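Glucose dehydrogenase (Serratia sp. FS14, PDB 7CDY) is a calcium-containing beta-propeller protein of the glucose/sorbosone dehydrogenase family. Local coordinates at residues Q6-L11 / K42-P47; G10-W15 / P32-L37. All blocks are in the same frame, centred on the assembly; numbering follows the deposited sequence. Where two conformers were deposited one is given.

Contact 1: residues Q6-L11 / K42-P47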
loop_
_atom_site.group_PDB
_atom_site.type_symbol
_atom_site.label_atom_id
_atom_site.label_comp_id
_atom_site.label_asym_id
_atom_site.label_seq_id
_atom_site.Cartn_x
_atom_site.Cartn_y
_atom_site.Cartn_z
ATOM N N GLN A 6 -22.996 3.178 -0.114
ATOM C CA GLN A 6 -22.227 3.767 0.974
ATOM C C GLN A 6 -22.551 3.001 2.247
ATOM O O GLN A 6 -23.691 3.030 2.723
ATOM C CB GLN A 6 -22.563 5.247 1.121
ATOM C CG GLN A 6 -21.807 5.908 2.261
ATOM C CD GLN A 6 -22.046 7.393 2.328
ATOM O OE1 GLN A 6 -21.700 8.131 1.407
ATOM N NE2 GLN A 6 -22.642 7.843 3.417
ATOM N N LEU A 7 -21.561 2.301 2.797
ATOM C CA LEU A 7 -21.771 1.488 3.987
ATOM C C LEU A 7 -21.498 2.236 5.278
ATOM O O LEU A 7 -22.053 1.867 6.320
ATOM C CB LEU A 7 -20.873 0.250 3.948
ATOM C CG LEU A 7 -20.986 -0.651 2.719
ATOM C CD1 LEU A 7 -20.036 -1.830 2.843
ATOM C CD2 LEU A 7 -22.425 -1.124 2.540
ATOM N N GLN A 8 -20.648 3.257 5.244
ATOM C CA GLN A 8 -20.259 3.960 6.455
ATOM C C GLN A 8 -19.704 5.319 6.066
ATOM O O GLN A 8 -19.059 5.451 5.022
ATOM C CB GLN A 8 -19.199 3.166 7.233
ATOM C CG GLN A 8 -18.796 3.791 8.557
ATOM C CD GLN A 8 -19.955 3.869 9.530
ATOM O OE1 GLN A 8 -20.640 2.885 9.767
ATOM N NE2 GLN A 8 -20.173 5.048 10.097
ATOM N N ASP A 9 -19.950 6.316 6.908
ATOM C CA ASP A 9 -19.364 7.642 6.761
ATOM C C ASP A 9 -18.646 8.035 8.049
ATOM O O ASP A 9 -18.486 7.209 8.955
ATOM C CB ASP A 9 -20.438 8.674 6.387
ATOM C CG ASP A 9 -21.483 8.867 7.485
ATOM O OD1 ASP A 9 -21.510 8.098 8.465
ATOM O OD2 ASP A 9 -22.288 9.808 7.360
ATOM N N GLY A 10 -18.200 9.285 8.135
ATOM C CA GLY A 10 -17.589 9.772 9.361
ATOM C C GLY A 10 -16.254 9.150 9.711
ATOM O O GLY A 10 -15.892 9.099 10.890
ATOM N N LEU A 11 -15.509 8.668 8.722
ATOM C CA LEU A 11 -14.176 8.124 8.954
ATOM C C LEU A 11 -13.179 9.218 8.612
ATOM O O LEU A 11 -13.198 9.736 7.496
ATOM C CB LEU A 11 -13.935 6.916 8.056
ATOM C CG LEU A 11 -14.797 5.689 8.349
ATOM C CD1 LEU A 11 -14.854 4.787 7.135
ATOM C CD2 LEU A 11 -14.264 4.941 9.574
ATOM N N LYS A 42 -23.562 -4.559 13.097
ATOM C CA LYS A 42 -23.147 -3.817 14.277
ATOM C C LYS A 42 -22.669 -2.397 13.983
ATOM O O LYS A 42 -22.459 -1.629 14.924
ATOM C CB LYS A 42 -22.071 -4.597 15.052
ATOM C CG LYS A 42 -22.505 -6.004 15.479
ATOM C CD LYS A 42 -21.319 -6.874 15.908
ATOM C CE LYS A 42 -20.586 -7.481 14.734
ATOM N NZ LYS A 42 -19.139 -7.107 14.681
ATOM N N GLY A 43 -22.492 -2.021 12.716
ATOM C CA GLY A 43 -21.988 -0.682 12.456
ATOM C C GLY A 43 -20.503 -0.559 12.781
ATOM O O GLY A 43 -19.759 -1.539 12.788
ATOM N N LEU A 44 -20.084 0.663 13.089
ATOM C CA LEU A 44 -18.683 0.992 13.337
ATOM C C LEU A 44 -18.384 0.992 14.834
ATOM O O LEU A 44 -19.084 1.659 15.609
ATOM C CB LEU A 44 -18.387 2.372 12.754
ATOM C CG LEU A 44 -16.930 2.816 12.645
ATOM C CD1 LEU A 44 -16.168 1.978 11.631
ATOM C CD2 LEU A 44 -16.876 4.282 12.258
ATOM N N SER A 45 -17.332 0.267 15.237
ATOM C CA SER A 45 -16.965 0.182 16.648
ATOM C C SER A 45 -16.319 1.483 17.118
ATOM O O SER A 45 -15.849 2.288 16.307
ATOM C CB SER A 45 -15.939 -0.931 16.894
ATOM O OG SER A 45 -14.661 -0.578 16.354
ATOM N N PRO A 46 -16.218 1.682 18.432
ATOM C CA PRO A 46 -15.308 2.701 18.960
ATOM C C PRO A 46 -13.870 2.355 18.607
ATOM O O PRO A 46 -13.588 1.252 18.115
ATOM C CB PRO A 46 -15.531 2.615 20.484
ATOM C CG PRO A 46 -16.838 1.904 20.649
ATOM C CD PRO A 46 -16.902 0.944 19.512
ATOM N N PRO A 47 -12.932 3.261 18.839
ATOM C CA PRO A 47 -11.523 2.939 18.567
ATOM C C PRO A 47 -11.056 1.742 19.385
ATOM O O PRO A 47 -11.334 1.636 20.581
ATOM C CB PRO A 47 -10.787 4.221 18.972
ATOM C CG PRO A 47 -11.825 5.310 18.842
ATOM C CD PRO A 47 -13.105 4.658 19.280
HETATM O O HOH W 1 -21.987 2.773 12.668
#

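Contact 2: residues G10-W15 / P32-L37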
loop_
_atom_site.group_PDB
_atom_site.type_symbol
_atom_site.label_atom_id
_atom_site.label_comp_id
_atom_site.label_asym_id
_atom_site.label_seq_id
_atom_site.Cartn_x
_atom_site.Cartn_y
_atom_site.Cartn_z
ATOM N N GLY A 10 -18.200 9.285 8.135
ATOM C CA GLY A 10 -17.589 9.772 9.361
ATOM C C GLY A 10 -16.254 9.150 9.711
ATOM O O GLY A 10 -15.892 9.099 10.890
ATOM N N LEU A 11 -15.509 8.668 8.722
ATOM C CA LEU A 11 -14.176 8.124 8.954
ATOM C C LEU A 11 -13.179 9.218 8.612
ATOM O O LEU A 11 -13.198 9.736 7.496
ATOM C CB LEU A 11 -13.935 6.916 8.056
ATOM C CG LEU A 11 -14.797 5.689 8.349
ATOM C CD1 LEU A 11 -14.854 4.787 7.135
ATOM C CD2 LEU A 11 -14.264 4.941 9.574
ATOM N N GLU A 12 -12.322 9.582 9.559
ATOM C CA GLU A 12 -11.411 10.708 9.338
ATOM C C GLU A 12 -10.174 10.226 8.586
ATOM O O GLU A 12 -9.307 9.554 9.161
ATOM C CB GLU A 12 -11.032 11.384 10.654
ATOM C CG GLU A 12 -10.225 12.659 10.427
ATOM C CD GLU A 12 -9.803 13.355 11.705
ATOM O OE1 GLU A 12 -9.302 14.499 11.604
ATOM O OE2 GLU A 12 -9.958 12.777 12.799
ATOM N N HIS A 13 -10.091 10.560 7.304
ATOM C CA HIS A 13 -8.988 10.139 6.450
ATOM C C HIS A 13 -8.669 8.645 6.596
ATOM O O HIS A 13 -7.568 8.267 6.996
ATOM C CB HIS A 13 -7.754 11.002 6.683
ATOM C CG HIS A 13 -7.974 12.433 6.302
ATOM N ND1 HIS A 13 -7.966 12.857 4.991
ATOM C CD2 HIS A 13 -8.264 13.525 7.050
ATOM C CE1 HIS A 13 -8.214 14.155 4.949
ATOM N NE2 HIS A 13 -8.401 14.584 6.184
ATOM N N PRO A 14 -9.629 7.778 6.301
ATOM C CA PRO A 14 -9.356 6.341 6.371
ATOM C C PRO A 14 -8.291 5.965 5.355
ATOM O O PRO A 14 -8.167 6.583 4.293
ATOM C CB PRO A 14 -10.710 5.709 6.032
ATOM C CG PRO A 14 -11.366 6.735 5.128
ATOM C CD PRO A 14 -10.934 8.073 5.677
ATOM N N TRP A 15 -7.494 4.955 5.698
ATOM C CA TRP A 15 -6.322 4.648 4.886
ATOM C C TRP A 15 -6.295 3.213 4.396
ATOM O O TRP A 15 -5.943 2.972 3.244
ATOM C CB TRP A 15 -5.034 4.952 5.671
ATOM C CG TRP A 15 -3.835 5.294 4.811
ATOM C CD1 TRP A 15 -3.477 6.538 4.372
ATOM C CD2 TRP A 15 -2.856 4.385 4.295
ATOM N NE1 TRP A 15 -2.329 6.460 3.618
ATOM C CE2 TRP A 15 -1.918 5.151 3.566
ATOM C CE3 TRP A 15 -2.662 3.005 4.402
ATOM C CZ2 TRP A 15 -0.806 4.574 2.933
ATOM C CZ3 TRP A 15 -1.563 2.437 3.781
ATOM C CH2 TRP A 15 -0.646 3.222 3.053
ATOM N N PRO A 32 -5.288 9.543 11.331
ATOM C CA PRO A 32 -4.896 10.219 12.577
ATOM C C PRO A 32 -4.475 9.289 13.707
ATOM O O PRO A 32 -3.834 9.760 14.657
ATOM C CB PRO A 32 -6.144 11.032 12.945
ATOM C CG PRO A 32 -6.781 11.308 11.651
ATOM C CD PRO A 32 -6.552 10.085 10.804
ATOM N N GLY A 33 -4.833 8.001 13.659
ATOM C CA GLY A 33 -4.273 7.041 14.595
ATOM C C GLY A 33 -5.247 6.089 15.258
ATOM O O GLY A 33 -4.966 5.610 16.360
ATOM N N ARG A 34 -6.372 5.777 14.621
ATOM C CA ARG A 34 -7.374 4.900 15.215
ATOM C C ARG A 34 -7.645 3.693 14.328
ATOM O O ARG A 34 -7.626 3.786 13.097
ATOM C CB ARG A 34 -8.694 5.638 15.445
ATOM C CG ARG A 34 -8.568 6.813 16.392
ATOM C CD ARG A 34 -9.879 7.577 16.496
ATOM N NE ARG A 34 -10.257 8.267 15.263
ATOM C CZ ARG A 34 -9.858 9.490 14.932
ATOM N NH1 ARG A 34 -9.042 10.162 15.727
ATOM N NH2 ARG A 34 -10.265 10.039 13.794
ATOM N N LEU A 35 -7.910 2.557 14.978
ATOM C CA LEU A 35 -8.321 1.325 14.319
ATOM C C LEU A 35 -9.760 1.025 14.723
ATOM O O LEU A 35 -10.098 1.086 15.908
ATOM C CB LEU A 35 -7.417 0.163 14.743
ATOM C CG LEU A 35 -7.691 -1.193 14.080
ATOM C CD1 LEU A 35 -7.300 -1.152 12.616
ATOM C CD2 LEU A 35 -6.898 -2.290 14.767
ATOM N N ARG A 36 -10.601 0.732 13.737
ATOM C CA ARG A 36 -12.016 0.470 13.949
ATOM C C ARG A 36 -12.378 -0.877 13.341
ATOM O O ARG A 36 -11.690 -1.387 12.453
ATOM C CB ARG A 36 -12.901 1.552 13.293
ATOM C CG ARG A 36 -12.351 2.978 13.349
ATOM C CD ARG A 36 -12.360 3.520 14.774
ATOM N NE ARG A 36 -13.716 3.800 15.241
ATOM C CZ ARG A 36 -14.297 4.994 15.182
ATOM N NH1 ARG A 36 -13.642 6.030 14.676
ATOM N NH2 ARG A 36 -15.536 5.150 15.631
ATOM N N LEU A 37 -13.482 -1.449 13.816
ATOM C CA LEU A 37 -14.071 -2.643 13.222
ATOM C C LEU A 37 -15.471 -2.286 12.742
ATOM O O LEU A 37 -16.295 -1.811 13.532
ATOM C CB LEU A 37 -14.134 -3.792 14.231
ATOM C CG LEU A 37 -14.768 -5.104 13.748
ATOM C CD1 LEU A 37 -14.010 -5.723 12.592
ATOM C CD2 LEU A 37 -14.861 -6.101 14.895
HETATM O O HOH W 2 -14.033 8.897 13.314
HETATM O O HOH W 3 -8.614 13.090 15.106
#

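Contact 1: residues Q6-L11 / K42-P47
The side chain of Leu-44 lies over the carboxamide end of Gln-8, the two crossing at about a right angle and meeting at 3.8 Å between Leu-44 CB and Gln-8 OE1. They belong to one antiparallel sheet of a beta-propeller fold, but to strands that are not neighbours: strand 43-44 lies at the sheet's outer edge, and strands 34-39 and 26-30 come between it and strand 3-19. The contact is therefore made by side chains reaching over the sheet, with Trp-38 and Arg-36 of strand 34-39 packed against Gln-8 and Leu-44 respectively. Gln-8 leaves the backbone with CG anti to its N (chi1 -177°) and then bends at chi2, which brings its amide back along its own strand. There NE2 donates to the carbonyl oxygen of Asp-9 at 3.0 Å, a nearly straight bond that lies in the amide plane of Gln-8 and fixes the rotation of the amide. OE1 is thereby turned to a water, which donates to it at 3.2 Å and accepts from Leu-44 N at 2.9 Å, joining the two strands by a polar bridge beside the apolar one. Within strand 3-19, Leu-7 and Gln-8 form a classic beta bulge opposite Leu-341. The buried Leu-11 completes the apolar part of the contact, its CD2 methyl touching Leu-44 CD2 at 3.8 Å and lying 4.1 Å from Leu-44 CD1.

Contact 2: residues G10-W15 / P32-L37
Glu-12 reaches from the loop that interrupts strand 3-19 to Pro-32 and Arg-34 at the turn into strand 34-39. Its CB lies 3.5 Å from Arg-34 NH2, at the edge of the guanidinium and in its plane. CG stands anti to the backbone N (chi1 -173°), and the chain runs extended from there, so that CG and then CD pass the proline ring obliquely; CD comes to 3.7 Å from Pro-32 CG. At the tip, OE2 accepts a hydrogen bond from Arg-34 NH2 at 2.9 Å (N-H...O angle 161°), part of a salt bridge. The bond uses the anti lone pair of OE2, and the carboxylate and guanidinium planes are 24° apart. A water donates to the same OE2 and accepts from Arg-34 NH1, giving the acid and the guanidinium a second, indirect link. At the backbone end, Pro-32 CD lies 3.3 Å from the carbonyl oxygen of Glu-12. Glu-30 of strand 26-30, the strand lying between these two in the propeller sheet, backs the cluster: its carboxylate forms a salt bridge with Arg-34 NE and also accepts from the backbone N of Glu-12. With Arg-34 held between two acids at the surface, their negative charges are probably partly offset, and the grip of Glu-30 on NE while NH2 meets Glu-12 is consistent with Glu-30 orienting the guanidinium.

In the fold
Contacts 1 and 2 have centres about 9 Å apart and lie on the same side of the chain's centre, about 22 Å from it for the centre of contact 1 and about 16 Å for that of contact 2. Both start from strand 3-19 and share Gly-10 and Leu-11; contact 2 reaches strand 34-39 and contact 1 the following strand 43-44. All belong to one antiparallel sheet, in which strand 3-19 also pairs with strand 339-345, so the N-terminal and C-terminal parts of the chain are joined there. The contacts meet where Leu-44 CD1 packs on Arg-36 CB and Ser-45 probably hydrogen-bonds to Arg-36 and Leu-37, making them one continuous patch across the sheet.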